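Long-range contacts in glideosome-associated protein 50 (Plasmodium falciparum 3D7, PDB 3TGH), which forms part of the glideosome, the complex behind parasite gliding and host cell invasion, and may anchor it to the inner membrane complex: residues G10-D15 with N59-V64; G42-D47 with T82-G87; N88-L93 with P124-H129; I157-L162 with V196-I201. All coordinates share one frame; numbering follows the deposited sequence.

Overall arrangement
All four contacts join loops and short helices at the strand ends of a metallophosphoesterase fold with two mixed sheets. Contacts 1 and 2 alternate along the chain, their first segments leaving neighbouring parallel strands 4-8 and 37-40; their centres are about 12 Å apart and D11 and G13 bond to the backbone of 42-47. Contacts 3 and 4 follow in order. Contact 3, about 12 Å from contact 2 between centres, leads into edge strand 128-136 of the second sheet; contact 4 joins the ends of strands 148-156 and 192-196 there. W85 of contact 2 reaches D158, and G42 bonds to G197, so contacts 2 and 4 link the two sheets beside metal-binding H233.

Contact 1. Residues G10-D15 with N59-V64; sequences GDWGKD and NLYEDV
L60 spreads its two methyls along the backbone of 13-15 while the W12 indole leans on the next residue of the helix, Y61; these three residues carry most of the buried surface. L60 CD1 lies 3.8 Å from G13 O, and CD2 sits against D15, 3.5 Å from D15 N and 3.7 Å from D15 CB. L60 CG stands anti to its own carbonyl carbon (chi1 -58°), on a CB that points toward the loop. G13 is the centre of an inverse gamma turn, closed by K14 N to W12 O, and it is the carbonyl of this central residue that L60 CD1 approaches. W12 meets the helix with the benzo end of its indole: CH2 is 3.6 Å from Y61 CD1, and CZ3 is 3.7 Å from L60 O, which lies at the ring edge near its plane. The six-membered ring of W12 and the Y61 ring meet obliquely, centroids 5.6 Å apart and planes at 46°. No hydrogen bond joins the segments. The polar ends bond to other parts of the chain: W12 NE1 to S40 OG, Y61 OH to P119 O and L60 O to Q19 NE2. The contact thus sets the loop between strand 4-8 and helix 17-32 against helix 56-62, with F45 edge-to-face on W12, and F76 and W121 edge-to-face on Y61.

Contact 2. Residues G42-D47 with T82-G87; sequences GSNFID and TRDWTG
D84 receives two successive backbone N-H groups with its two carboxylate oxygens: N44 N gives to OD2 at 2.8 Å and F45 N to OD1 at 2.9 Å, both nearly straight (167° and 170°) and both on syn lone pairs. Beside it, R83 grips the same loop: NE donates to I46 O at 2.6 Å within the guanidinium plane, and NH2 adds a weak bond to that oxygen. The arginine chain bends at chi2 and chi3, which brings NE to I46 O. R83 N also donates to S43 OG at 3.2 Å, and a water bridges I46 O and R83 O. A long salt bridge links D47 OD1 to R83 NH2. In the second shell, G81 N gives to D84 OD2 and Q92 NE2 to D84 OD1, while N44 is held by T78 and Q92. Helix 82-85 borders the metal site of the calcineurin-like fold, T82 touching metal-binding H233 about 5 Å from the bound cobalt. With amide donors on both oxygens, the buried D84 carboxylate is probably stabilised as an anion.

Contact 3. Residues N88-L93 with P124-H129; sequences NYNAQL and PNYWYH
L93 and Y126 make the close-packed half of this contact, crossing at about a right angle. L93 CD2 is 3.8 Å from Y126 CZ, while CD1 lies over one face of the tyrosine ring and reaches N125 CA at 3.5 Å. L93 CG stands anti to its backbone N (chi1 -180°), on a CB that points toward 124-129. Packing stays close at the end of Y126, whose OH sits at the edge of the Y89 ring, in plane, 3.2 Å from Y89 CD2. The looser, partly exposed side is at N90, where no direct hydrogen bond crosses and a water joins the segments instead, 2.7 Å from Y126 OH and accepting from N90 ND2 at 2.9 Å. Y89 OH bonds to V332 O and N125 OD1 to T330 OG1, while N125 ND2 donates to W127 O. N88 caps the helix, its OD1 accepting from A91 N. Helix 89-97 is thereby laid against the loop that leads from strand 120-122 into edge strand 128-136, with helix 169-189 touching W127 beyond.

Contact 4. Residues I157-L162 with V196-I201; sequences IDTWVL and VGDQPI
The metal-site loops of the calcineurin-like fold meet here, where T159 and I157 touch the chain that follows strand 192-196. Q199 N donates to T159 OG1 at 3.0 Å, almost straight (168°), and the hydroxyl also lies 3.4 Å from D198 CB. T159 OG1 stands between its own N and carbonyl carbon (chi1 50°), facing the 198-199 peptide. I157 N gives to V196 O at 3.0 Å, prolonging the pairing of the two strands, and I157 CG1 packs against G197 CA at 3.9 Å. Two waters fill the seam: one accepts from T159 N, donates to I157 O and accepts weakly from D198 N; the other gives to D198 OD2 and lies 2.7 Å from T159 OG1. D198 OD2 is also bonded to H233 ND1, consistent with D198 positioning that metal-binding histidine from the second shell, and Q199 touches H233 near the bound cobalt. Loops at the C-terminal ends of strands carry the metal site in metallophosphoesterases, as here beside H233.

Contact 1. Residues G10-D15 with N59-V64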
loop_
_atom_site.group_PDB
_atom_site.type_symbol
_atom_site.label_atom_id
_atom_site.label_comp_id
_atom_site.label_asym_id
_atom_site.label_seq_id
_atom_site.Cartn_x
_atom_site.Cartn_y
_atom_site.Cartn_z
ATOM N N GLY A 10 -4.359 -2.404 6.129
ATOM C CA GLY A 10 -3.012 -2.377 6.719
ATOM C C GLY A 10 -2.922 -2.928 8.126
ATOM O O GLY A 10 -3.872 -2.820 8.900
ATOM N N ASP A 11 -1.785 -3.546 8.446
ATOM C CA ASP A 11 -1.491 -4.022 9.807
ATOM C C ASP A 11 -2.599 -4.923 10.348
ATOM O O ASP A 11 -3.063 -4.779 11.485
ATOM C CB ASP A 11 -1.246 -2.820 10.708
ATOM C CG ASP A 11 -0.039 -2.009 10.265
ATOM O OD1 ASP A 11 1.095 -2.423 10.572
ATOM O OD2 ASP A 11 -0.215 -0.967 9.612
ATOM N N TRP A 12 -2.972 -5.879 9.509
ATOM C CA TRP A 12 -4.223 -6.632 9.626
ATOM C C TRP A 12 -4.047 -7.995 10.304
ATOM O O TRP A 12 -5.021 -8.596 10.775
ATOM C CB TRP A 12 -4.831 -6.801 8.215
ATOM C CG TRP A 12 -3.825 -7.289 7.223
ATOM C CD1 TRP A 12 -3.131 -6.533 6.320
ATOM C CD2 TRP A 12 -3.354 -8.635 7.065
ATOM N NE1 TRP A 12 -2.256 -7.323 5.608
ATOM C CE2 TRP A 12 -2.387 -8.621 6.035
ATOM C CE3 TRP A 12 -3.670 -9.855 7.677
ATOM C CZ2 TRP A 12 -1.719 -9.769 5.623
ATOM C CZ3 TRP A 12 -3.009 -11.007 7.255
ATOM C CH2 TRP A 12 -2.040 -10.951 6.243
ATOM N N GLY A 13 -2.811 -8.484 10.365
ATOM C CA GLY A 13 -2.552 -9.859 10.798
ATOM C C GLY A 13 -2.387 -10.072 12.286
ATOM O O GLY A 13 -1.269 -10.270 12.766
ATOM N N LYS A 14 -3.510 -10.056 12.998
ATOM C CA LYS A 14 -3.546 -10.352 14.424
ATOM C C LYS A 14 -4.945 -10.852 14.788
ATOM O O LYS A 14 -5.940 -10.309 14.316
ATOM C CB LYS A 14 -3.210 -9.106 15.237
ATOM C CG LYS A 14 -3.027 -9.375 16.735
ATOM C CD LYS A 14 -2.641 -8.125 17.503
ATOM C CE LYS A 14 -2.436 -8.439 18.986
ATOM N NZ LYS A 14 -2.027 -7.240 19.770
ATOM N N ASP A 15 -5.014 -11.892 15.612
ATOM C CA ASP A 15 -6.299 -12.466 16.011
ATOM C C ASP A 15 -6.946 -11.599 17.096
ATOM O O ASP A 15 -6.677 -11.760 18.288
ATOM C CB ASP A 15 -6.120 -13.911 16.494
ATOM C CG ASP A 15 -7.438 -14.584 16.864
ATOM O OD1 ASP A 15 -8.507 -14.171 16.360
ATOM O OD2 ASP A 15 -7.397 -15.541 17.667
ATOM N N ASN A 59 -4.708 -19.266 9.729
ATOM C CA ASN A 59 -5.522 -18.714 10.818
ATOM C C ASN A 59 -5.782 -17.209 10.739
ATOM O O ASN A 59 -6.859 -16.759 11.128
ATOM C CB ASN A 59 -4.889 -19.033 12.178
ATOM C CG ASN A 59 -4.852 -20.520 12.471
ATOM O OD1 ASN A 59 -5.733 -21.277 12.051
ATOM N ND2 ASN A 59 -3.838 -20.947 13.210
ATOM N N LEU A 60 -4.809 -16.440 10.246
ATOM C CA LEU A 60 -4.926 -14.981 10.210
ATOM C C LEU A 60 -5.206 -14.391 8.831
ATOM O O LEU A 60 -5.565 -13.225 8.741
ATOM C CB LEU A 60 -3.668 -14.325 10.793
ATOM C CG LEU A 60 -3.313 -14.694 12.235
ATOM C CD1 LEU A 60 -2.026 -13.995 12.674
ATOM C CD2 LEU A 60 -4.463 -14.352 13.177
ATOM N N TYR A 61 -5.040 -15.174 7.763
ATOM C CA TYR A 61 -5.243 -14.662 6.411
ATOM C C TYR A 61 -6.273 -15.497 5.668
ATOM O O TYR A 61 -7.363 -15.011 5.368
ATOM C CB TYR A 61 -3.920 -14.618 5.647
ATOM C CG TYR A 61 -4.013 -14.139 4.209
ATOM C CD1 TYR A 61 -4.098 -12.785 3.912
ATOM C CD2 TYR A 61 -3.994 -15.042 3.145
ATOM C CE1 TYR A 61 -4.164 -12.335 2.589
ATOM C CE2 TYR A 61 -4.068 -14.601 1.820
ATOM C CZ TYR A 61 -4.153 -13.238 1.559
ATOM O OH TYR A 61 -4.210 -12.774 0.268
ATOM N N GLU A 62 -5.934 -16.754 5.398
ATOM C CA GLU A 62 -6.770 -17.614 4.560
ATOM C C GLU A 62 -8.179 -17.790 5.116
ATOM O O GLU A 62 -9.153 -17.674 4.377
ATOM C CB GLU A 62 -6.141 -18.994 4.379
ATOM C CG GLU A 62 -4.782 -18.993 3.687
ATOM C CD GLU A 62 -4.158 -20.386 3.622
ATOM O OE1 GLU A 62 -4.836 -21.378 3.959
ATOM O OE2 GLU A 62 -2.980 -20.485 3.235
ATOM N N ASP A 63 -8.289 -18.074 6.411
ATOM C CA ASP A 63 -9.602 -18.308 7.025
ATOM C C ASP A 63 -10.352 -17.018 7.375
ATOM O O ASP A 63 -11.534 -17.069 7.706
ATOM C CB ASP A 63 -9.471 -19.187 8.274
ATOM C CG ASP A 63 -9.141 -20.636 7.943
ATOM O OD1 ASP A 63 -9.162 -21.014 6.749
ATOM O OD2 ASP A 63 -8.875 -21.405 8.885
ATOM N N VAL A 64 -9.668 -15.875 7.310
ATOM C CA VAL A 64 -10.262 -14.593 7.662
ATOM C C VAL A 64 -10.825 -13.887 6.429
ATOM O O VAL A 64 -11.897 -13.283 6.501
ATOM C CB VAL A 64 -9.234 -13.670 8.374
ATOM C CG1 VAL A 64 -9.822 -12.278 8.639
ATOM C CG2 VAL A 64 -8.756 -14.304 9.674
#

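Contact 2. Residues G42-D47 with T82-G87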
loop_
_atom_site.group_PDB
_atom_site.type_symbol
_atom_site.label_atom_id
_atom_site.label_comp_id
_atom_site.label_asym_id
_atom_site.label_seq_id
_atom_site.Cartn_x
_atom_site.Cartn_y
_atom_site.Cartn_z
ATOM N N GLY A 42 1.495 -0.802 5.607
ATOM C CA GLY A 42 1.853 -1.227 6.951
ATOM C C GLY A 42 2.506 -2.590 6.975
ATOM O O GLY A 42 3.091 -3.029 5.983
ATOM N N SER A 43 2.402 -3.263 8.111
ATOM C CA SER A 43 2.856 -4.645 8.237
ATOM C C SER A 43 1.743 -5.605 7.815
ATOM O O SER A 43 0.575 -5.221 7.708
ATOM C CB SER A 43 3.275 -4.948 9.678
ATOM O OG SER A 43 4.451 -4.236 10.031
ATOM N N ASN A 44 2.116 -6.854 7.588
ATOM C CA ASN A 44 1.153 -7.924 7.361
ATOM C C ASN A 44 0.821 -8.614 8.679
ATOM O O ASN A 44 -0.304 -8.512 9.175
ATOM C CB ASN A 44 1.694 -8.942 6.351
ATOM C CG ASN A 44 1.820 -8.376 4.963
ATOM O OD1 ASN A 44 0.903 -7.711 4.464
ATOM N ND2 ASN A 44 2.963 -8.630 4.318
ATOM N N PHE A 45 1.812 -9.286 9.258
ATOM C CA PHE A 45 1.615 -10.051 10.468
ATOM C C PHE A 45 2.232 -9.304 11.636
ATOM O O PHE A 45 3.441 -9.070 11.668
ATOM C CB PHE A 45 2.234 -11.441 10.336
ATOM C CG PHE A 45 1.573 -12.292 9.296
ATOM C CD1 PHE A 45 0.495 -13.106 9.622
ATOM C CD2 PHE A 45 2.022 -12.271 7.987
ATOM C CE1 PHE A 45 -0.121 -13.892 8.654
ATOM C CE2 PHE A 45 1.408 -13.053 7.017
ATOM C CZ PHE A 45 0.341 -13.865 7.349
ATOM N N ILE A 46 1.400 -8.962 12.612
ATOM C CA ILE A 46 1.840 -8.148 13.737
ATOM C C ILE A 46 2.915 -8.864 14.566
ATOM O O ILE A 46 3.814 -8.216 15.089
ATOM C CB ILE A 46 0.650 -7.707 14.629
ATOM C CG1 ILE A 46 -0.388 -6.925 13.803
ATOM C CG2 ILE A 46 1.142 -6.869 15.825
ATOM C CD1 ILE A 46 0.182 -5.727 13.051
ATOM N N ASP A 47 2.835 -10.188 14.672
ATOM C CA ASP A 47 3.861 -10.957 15.380
ATOM C C ASP A 47 4.810 -11.696 14.431
ATOM O O ASP A 47 5.590 -12.542 14.873
ATOM C CB ASP A 47 3.201 -11.942 16.353
ATOM C CG ASP A 47 2.479 -11.240 17.495
ATOM O OD1 ASP A 47 3.026 -10.260 18.056
ATOM O OD2 ASP A 47 1.363 -11.676 17.841
ATOM N N THR A 82 7.741 -3.244 9.652
ATOM C CA THR A 82 8.755 -3.579 10.647
ATOM C C THR A 82 8.416 -4.834 11.438
ATOM O O THR A 82 9.315 -5.566 11.835
ATOM C CB THR A 82 9.005 -2.411 11.616
ATOM O OG1 THR A 82 7.771 -2.027 12.225
ATOM C CG2 THR A 82 9.586 -1.227 10.859
ATOM N N ARG A 83 7.127 -5.086 11.657
ATOM C CA ARG A 83 6.695 -6.279 12.382
ATOM C C ARG A 83 7.001 -7.574 11.615
ATOM O O ARG A 83 7.248 -8.614 12.223
ATOM C CB ARG A 83 5.195 -6.224 12.687
ATOM C CG ARG A 83 4.725 -4.993 13.467
ATOM C CD ARG A 83 5.360 -4.854 14.839
ATOM N NE ARG A 83 4.969 -5.938 15.744
ATOM C CZ ARG A 83 5.117 -5.916 17.070
ATOM N NH1 ARG A 83 5.640 -4.859 17.686
ATOM N NH2 ARG A 83 4.731 -6.965 17.789
ATOM N N ASP A 84 6.988 -7.507 10.288
ATOM C CA ASP A 84 7.284 -8.673 9.459
ATOM C C ASP A 84 8.785 -9.013 9.450
ATOM O O ASP A 84 9.182 -10.194 9.386
ATOM C CB ASP A 84 6.800 -8.418 8.037
ATOM C CG ASP A 84 5.296 -8.158 7.967
ATOM O OD1 ASP A 84 4.517 -9.062 8.341
ATOM O OD2 ASP A 84 4.900 -7.047 7.551
ATOM N N TRP A 85 9.614 -7.971 9.481
ATOM C CA TRP A 85 11.070 -8.117 9.445
ATOM C C TRP A 85 11.701 -8.742 10.691
ATOM O O TRP A 85 12.845 -9.197 10.636
ATOM C CB TRP A 85 11.728 -6.769 9.147
ATOM C CG TRP A 85 11.757 -6.425 7.698
ATOM C CD1 TRP A 85 10.957 -5.530 7.046
ATOM C CD2 TRP A 85 12.647 -6.967 6.706
ATOM N NE1 TRP A 85 11.290 -5.489 5.703
ATOM C CE2 TRP A 85 12.328 -6.352 5.474
ATOM C CE3 TRP A 85 13.691 -7.896 6.746
ATOM C CZ2 TRP A 85 13.011 -6.652 4.278
ATOM C CZ3 TRP A 85 14.372 -8.195 5.552
ATOM C CH2 TRP A 85 14.022 -7.577 4.342
ATOM N N THR A 86 10.973 -8.761 11.806
ATOM C CA THR A 86 11.463 -9.395 13.018
ATOM C C THR A 86 11.177 -10.902 13.029
ATOM O O THR A 86 11.618 -11.602 13.929
ATOM C CB THR A 86 10.893 -8.719 14.292
ATOM O OG1 THR A 86 9.464 -8.791 14.283
ATOM C CG2 THR A 86 11.328 -7.264 14.361
ATOM N N GLY A 87 10.458 -11.397 12.019
ATOM C CA GLY A 87 10.214 -12.834 11.870
ATOM C C GLY A 87 10.835 -13.370 10.592
ATOM O O GLY A 87 11.863 -12.875 10.133
HETATM O O HOH W 1 6.623 -9.095 14.931
#

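Contact 3. Residues N88-L93 with P124-H129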
loop_
_atom_site.group_PDB
_atom_site.type_symbol
_atom_site.label_atom_id
_atom_site.label_comp_id
_atom_site.label_asym_id
_atom_site.label_seq_id
_atom_site.Cartn_x
_atom_site.Cartn_y
_atom_site.Cartn_z
ATOM N N ASN A 88 10.205 -14.389 10.014
ATOM C CA ASN A 88 10.710 -15.017 8.786
ATOM C C ASN A 88 10.227 -14.213 7.577
ATOM O O ASN A 88 9.229 -14.549 6.929
ATOM C CB ASN A 88 10.258 -16.484 8.720
ATOM C CG ASN A 88 11.029 -17.296 7.696
ATOM O OD1 ASN A 88 11.518 -16.766 6.704
ATOM N ND2 ASN A 88 11.146 -18.601 7.942
ATOM N N TYR A 89 10.934 -13.121 7.309
ATOM C CA TYR A 89 10.592 -12.220 6.211
ATOM C C TYR A 89 10.681 -12.919 4.850
ATOM O O TYR A 89 9.864 -12.666 3.975
ATOM C CB TYR A 89 11.480 -10.956 6.240
ATOM C CG TYR A 89 12.960 -11.251 6.317
ATOM C CD1 TYR A 89 13.627 -11.305 7.550
ATOM C CD2 TYR A 89 13.698 -11.472 5.174
ATOM C CE1 TYR A 89 14.977 -11.576 7.616
ATOM C CE2 TYR A 89 15.048 -11.758 5.228
ATOM C CZ TYR A 89 15.687 -11.808 6.453
ATOM O OH TYR A 89 17.031 -12.089 6.504
ATOM N N ASN A 90 11.671 -13.797 4.698
ATOM C CA ASN A 90 11.907 -14.518 3.446
ATOM C C ASN A 90 10.738 -15.428 3.066
ATOM O O ASN A 90 10.415 -15.580 1.883
ATOM C CB ASN A 90 13.208 -15.324 3.542
ATOM C CG ASN A 90 13.578 -15.987 2.235
ATOM O OD1 ASN A 90 13.561 -17.214 2.125
ATOM N ND2 ASN A 90 13.898 -15.179 1.227
ATOM N N ALA A 91 10.092 -16.017 4.068
ATOM C CA ALA A 91 8.905 -16.821 3.843
ATOM C C ALA A 91 7.779 -16.032 3.185
ATOM O O ALA A 91 7.070 -16.558 2.329
ATOM C CB ALA A 91 8.419 -17.451 5.165
ATOM N N GLN A 92 7.610 -14.768 3.573
ATOM C CA GLN A 92 6.578 -13.937 2.964
ATOM C C GLN A 92 6.911 -13.604 1.513
ATOM O O GLN A 92 6.018 -13.490 0.684
ATOM C CB GLN A 92 6.381 -12.655 3.767
ATOM C CG GLN A 92 5.907 -12.918 5.170
ATOM C CD GLN A 92 5.290 -11.701 5.819
ATOM O OE1 GLN A 92 4.506 -10.970 5.202
ATOM N NE2 GLN A 92 5.624 -11.486 7.086
ATOM N N LEU A 93 8.199 -13.448 1.223
ATOM C CA LEU A 93 8.680 -13.242 -0.142
ATOM C C LEU A 93 8.429 -14.484 -1.010
ATOM O O LEU A 93 7.931 -14.380 -2.148
ATOM C CB LEU A 93 10.168 -12.877 -0.109
ATOM C CG LEU A 93 10.860 -12.611 -1.446
ATOM C CD1 LEU A 93 10.370 -11.305 -2.040
ATOM C CD2 LEU A 93 12.384 -12.605 -1.283
ATOM N N PRO A 124 6.469 -9.870 -5.239
ATOM C CA PRO A 124 7.568 -10.465 -6.026
ATOM C C PRO A 124 8.971 -10.073 -5.531
ATOM O O PRO A 124 9.955 -10.766 -5.826
ATOM C CB PRO A 124 7.311 -9.946 -7.441
ATOM C CG PRO A 124 6.532 -8.703 -7.254
ATOM C CD PRO A 124 5.708 -8.880 -6.017
ATOM N N ASN A 125 9.034 -8.974 -4.779
ATOM C CA ASN A 125 10.243 -8.503 -4.125
ATOM C C ASN A 125 9.789 -7.570 -3.001
ATOM O O ASN A 125 8.603 -7.218 -2.929
ATOM C CB ASN A 125 11.155 -7.771 -5.112
ATOM C CG ASN A 125 12.513 -7.409 -4.507
ATOM O OD1 ASN A 125 13.095 -8.187 -3.757
ATOM N ND2 ASN A 125 13.004 -6.213 -4.821
ATOM N N TYR A 126 10.717 -7.186 -2.130
ATOM C CA TYR A 126 10.403 -6.291 -1.013
ATOM C C TYR A 126 9.949 -4.911 -1.507
ATOM O O TYR A 126 9.199 -4.227 -0.811
ATOM C CB TYR A 126 11.603 -6.187 -0.070
ATOM C CG TYR A 126 12.012 -7.529 0.504
ATOM C CD1 TYR A 126 11.187 -8.196 1.408
ATOM C CD2 TYR A 126 13.182 -8.165 0.090
ATOM C CE1 TYR A 126 11.529 -9.444 1.913
ATOM C CE2 TYR A 126 13.535 -9.425 0.597
ATOM C CZ TYR A 126 12.703 -10.050 1.511
ATOM O OH TYR A 126 13.024 -11.289 2.025
ATOM N N TRP A 127 10.403 -4.526 -2.701
ATOM C CA TRP A 127 9.932 -3.345 -3.406
ATOM C C TRP A 127 9.681 -3.732 -4.865
ATOM O O TRP A 127 10.399 -4.571 -5.428
ATOM C CB TRP A 127 10.933 -2.183 -3.317
ATOM C CG TRP A 127 12.252 -2.450 -3.985
ATOM C CD1 TRP A 127 12.628 -2.080 -5.236
ATOM C CD2 TRP A 127 13.356 -3.156 -3.420
ATOM N NE1 TRP A 127 13.914 -2.514 -5.491
ATOM C CE2 TRP A 127 14.377 -3.182 -4.386
ATOM C CE3 TRP A 127 13.584 -3.768 -2.177
ATOM C CZ2 TRP A 127 15.605 -3.807 -4.160
ATOM C CZ3 TRP A 127 14.799 -4.390 -1.951
ATOM C CH2 TRP A 127 15.798 -4.403 -2.937
ATOM N N TYR A 128 8.668 -3.124 -5.472
ATOM C CA TYR A 128 8.260 -3.474 -6.842
ATOM C C TYR A 128 7.239 -2.460 -7.372
ATOM O O TYR A 128 6.971 -1.434 -6.734
ATOM C CB TYR A 128 7.711 -4.922 -6.901
ATOM C CG TYR A 128 6.452 -5.177 -6.082
ATOM C CD1 TYR A 128 6.527 -5.425 -4.717
ATOM C CD2 TYR A 128 5.188 -5.197 -6.689
ATOM C CE1 TYR A 128 5.396 -5.641 -3.960
ATOM C CE2 TYR A 128 4.038 -5.433 -5.944
ATOM C CZ TYR A 128 4.149 -5.637 -4.570
ATOM O OH TYR A 128 3.022 -5.878 -3.823
ATOM N N HIS A 129 6.695 -2.721 -8.555
ATOM C CA HIS A 129 5.703 -1.826 -9.157
ATOM C C HIS A 129 4.668 -2.624 -9.912
ATOM O O HIS A 129 4.905 -3.780 -10.263
ATOM C CB HIS A 129 6.377 -0.841 -10.109
ATOM C CG HIS A 129 7.292 -1.502 -11.087
ATOM N ND1 HIS A 129 8.650 -1.593 -10.884
ATOM C CD2 HIS A 129 7.037 -2.170 -12.239
ATOM C CE1 HIS A 129 9.200 -2.247 -11.892
ATOM N NE2 HIS A 129 8.243 -2.604 -12.730
HETATM O O HOH W 2 15.191 -12.624 1.064
#

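Contact 4. Residues I157-L162 with V196-I201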
loop_
_atom_site.group_PDB
_atom_site.type_symbol
_atom_site.label_atom_id
_atom_site.label_comp_id
_atom_site.label_asym_id
_atom_site.label_seq_id
_atom_site.Cartn_x
_atom_site.Cartn_y
_atom_site.Cartn_z
ATOM N N ILE A 157 6.975 0.152 -1.835
ATOM C CA ILE A 157 8.276 0.369 -1.200
ATOM C C ILE A 157 8.379 -0.353 0.134
ATOM O O ILE A 157 7.370 -0.600 0.800
ATOM C CB ILE A 157 8.585 1.883 -0.996
ATOM C CG1 ILE A 157 7.536 2.570 -0.127
ATOM C CG2 ILE A 157 8.659 2.599 -2.335
ATOM C CD1 ILE A 157 7.895 4.042 0.211
ATOM N N ASP A 158 9.610 -0.702 0.497
ATOM C CA ASP A 158 9.910 -1.227 1.807
ATOM C C ASP A 158 10.608 -0.129 2.581
ATOM O O ASP A 158 11.786 0.155 2.353
ATOM C CB ASP A 158 10.790 -2.464 1.743
ATOM C CG ASP A 158 10.904 -3.137 3.092
ATOM O OD1 ASP A 158 11.328 -2.467 4.048
ATOM O OD2 ASP A 158 10.524 -4.309 3.214
ATOM N N THR A 159 9.880 0.486 3.502
ATOM C CA THR A 159 10.417 1.627 4.222
ATOM C C THR A 159 11.515 1.259 5.227
ATOM O O THR A 159 12.270 2.140 5.646
ATOM C CB THR A 159 9.307 2.457 4.898
ATOM O OG1 THR A 159 8.444 1.611 5.656
ATOM C CG2 THR A 159 8.485 3.201 3.853
ATOM N N TRP A 160 11.623 -0.010 5.615
ATOM C CA TRP A 160 12.727 -0.416 6.474
ATOM C C TRP A 160 14.014 -0.578 5.667
ATOM O O TRP A 160 15.082 -0.134 6.099
ATOM C CB TRP A 160 12.414 -1.673 7.289
ATOM C CG TRP A 160 13.480 -1.903 8.296
ATOM C CD1 TRP A 160 13.845 -1.045 9.304
ATOM C CD2 TRP A 160 14.373 -3.021 8.380
ATOM N NE1 TRP A 160 14.896 -1.569 10.009
ATOM C CE2 TRP A 160 15.236 -2.783 9.475
ATOM C CE3 TRP A 160 14.513 -4.210 7.660
ATOM C CZ2 TRP A 160 16.244 -3.675 9.843
ATOM C CZ3 TRP A 160 15.500 -5.108 8.041
ATOM C CH2 TRP A 160 16.353 -4.834 9.126
ATOM N N VAL A 161 13.912 -1.196 4.488
ATOM C CA VAL A 161 15.056 -1.279 3.561
ATOM C C VAL A 161 15.622 0.102 3.216
ATOM O O VAL A 161 16.842 0.269 3.115
ATOM C CB VAL A 161 14.682 -2.012 2.257
ATOM C CG1 VAL A 161 15.845 -1.969 1.263
ATOM C CG2 VAL A 161 14.294 -3.453 2.555
ATOM N N LEU A 162 14.734 1.081 3.046
ATOM C CA LEU A 162 15.126 2.448 2.710
ATOM C C LEU A 162 15.701 3.218 3.902
ATOM O O LEU A 162 16.272 4.289 3.718
ATOM C CB LEU A 162 13.927 3.233 2.165
ATOM C CG LEU A 162 13.333 2.812 0.823
ATOM C CD1 LEU A 162 12.174 3.753 0.460
ATOM C CD2 LEU A 162 14.407 2.806 -0.243
ATOM N N VAL A 196 2.770 2.871 -1.990
ATOM C CA VAL A 196 2.298 2.089 -0.846
ATOM C C VAL A 196 3.494 1.630 -0.030
ATOM O O VAL A 196 4.449 1.074 -0.586
ATOM C CB VAL A 196 1.523 0.831 -1.341
ATOM C CG1 VAL A 196 1.078 -0.031 -0.162
ATOM C CG2 VAL A 196 0.324 1.241 -2.197
ATOM N N GLY A 197 3.466 1.863 1.286
ATOM C CA GLY A 197 4.566 1.474 2.155
ATOM C C GLY A 197 4.103 1.264 3.583
ATOM O O GLY A 197 2.894 1.313 3.874
ATOM N N ASP A 198 5.059 1.040 4.477
ATOM C CA ASP A 198 4.751 0.807 5.892
ATOM C C ASP A 198 4.737 2.135 6.687
ATOM O O ASP A 198 3.691 2.565 7.175
ATOM C CB ASP A 198 5.743 -0.193 6.490
ATOM C CG ASP A 198 5.603 -0.334 7.999
ATOM O OD1 ASP A 198 4.460 -0.314 8.499
ATOM O OD2 ASP A 198 6.633 -0.492 8.682
ATOM N N GLN A 199 5.896 2.773 6.794
ATOM C CA GLN A 199 6.060 3.967 7.620
ATOM C C GLN A 199 5.558 5.246 6.922
ATOM O O GLN A 199 6.004 5.571 5.819
ATOM C CB GLN A 199 7.539 4.117 8.007
ATOM C CG GLN A 199 7.899 5.401 8.722
ATOM C CD GLN A 199 7.256 5.523 10.081
ATOM O OE1 GLN A 199 7.409 4.646 10.932
ATOM N NE2 GLN A 199 6.546 6.631 10.305
ATOM N N PRO A 200 4.644 5.992 7.574
ATOM C CA PRO A 200 4.240 7.293 7.022
ATOM C C PRO A 200 5.336 8.349 7.083
ATOM O O PRO A 200 6.184 8.324 7.976
ATOM C CB PRO A 200 3.068 7.728 7.913
ATOM C CG PRO A 200 3.084 6.841 9.078
ATOM C CD PRO A 200 3.814 5.597 8.719
ATOM N N ILE A 201 5.294 9.274 6.129
ATOM C CA ILE A 201 6.095 10.479 6.169
ATOM C C ILE A 201 5.466 11.436 7.187
ATOM O O ILE A 201 6.158 11.980 8.050
ATOM C CB ILE A 201 6.151 11.155 4.788
ATOM C CG1 ILE A 201 6.893 10.266 3.791
ATOM C CG2 ILE A 201 6.806 12.546 4.893
ATOM C CD1 ILE A 201 6.689 10.672 2.326
HETATM O O HOH W 3 7.068 -0.908 3.528
HETATM O O HOH W 4 9.036 -0.216 7.529
#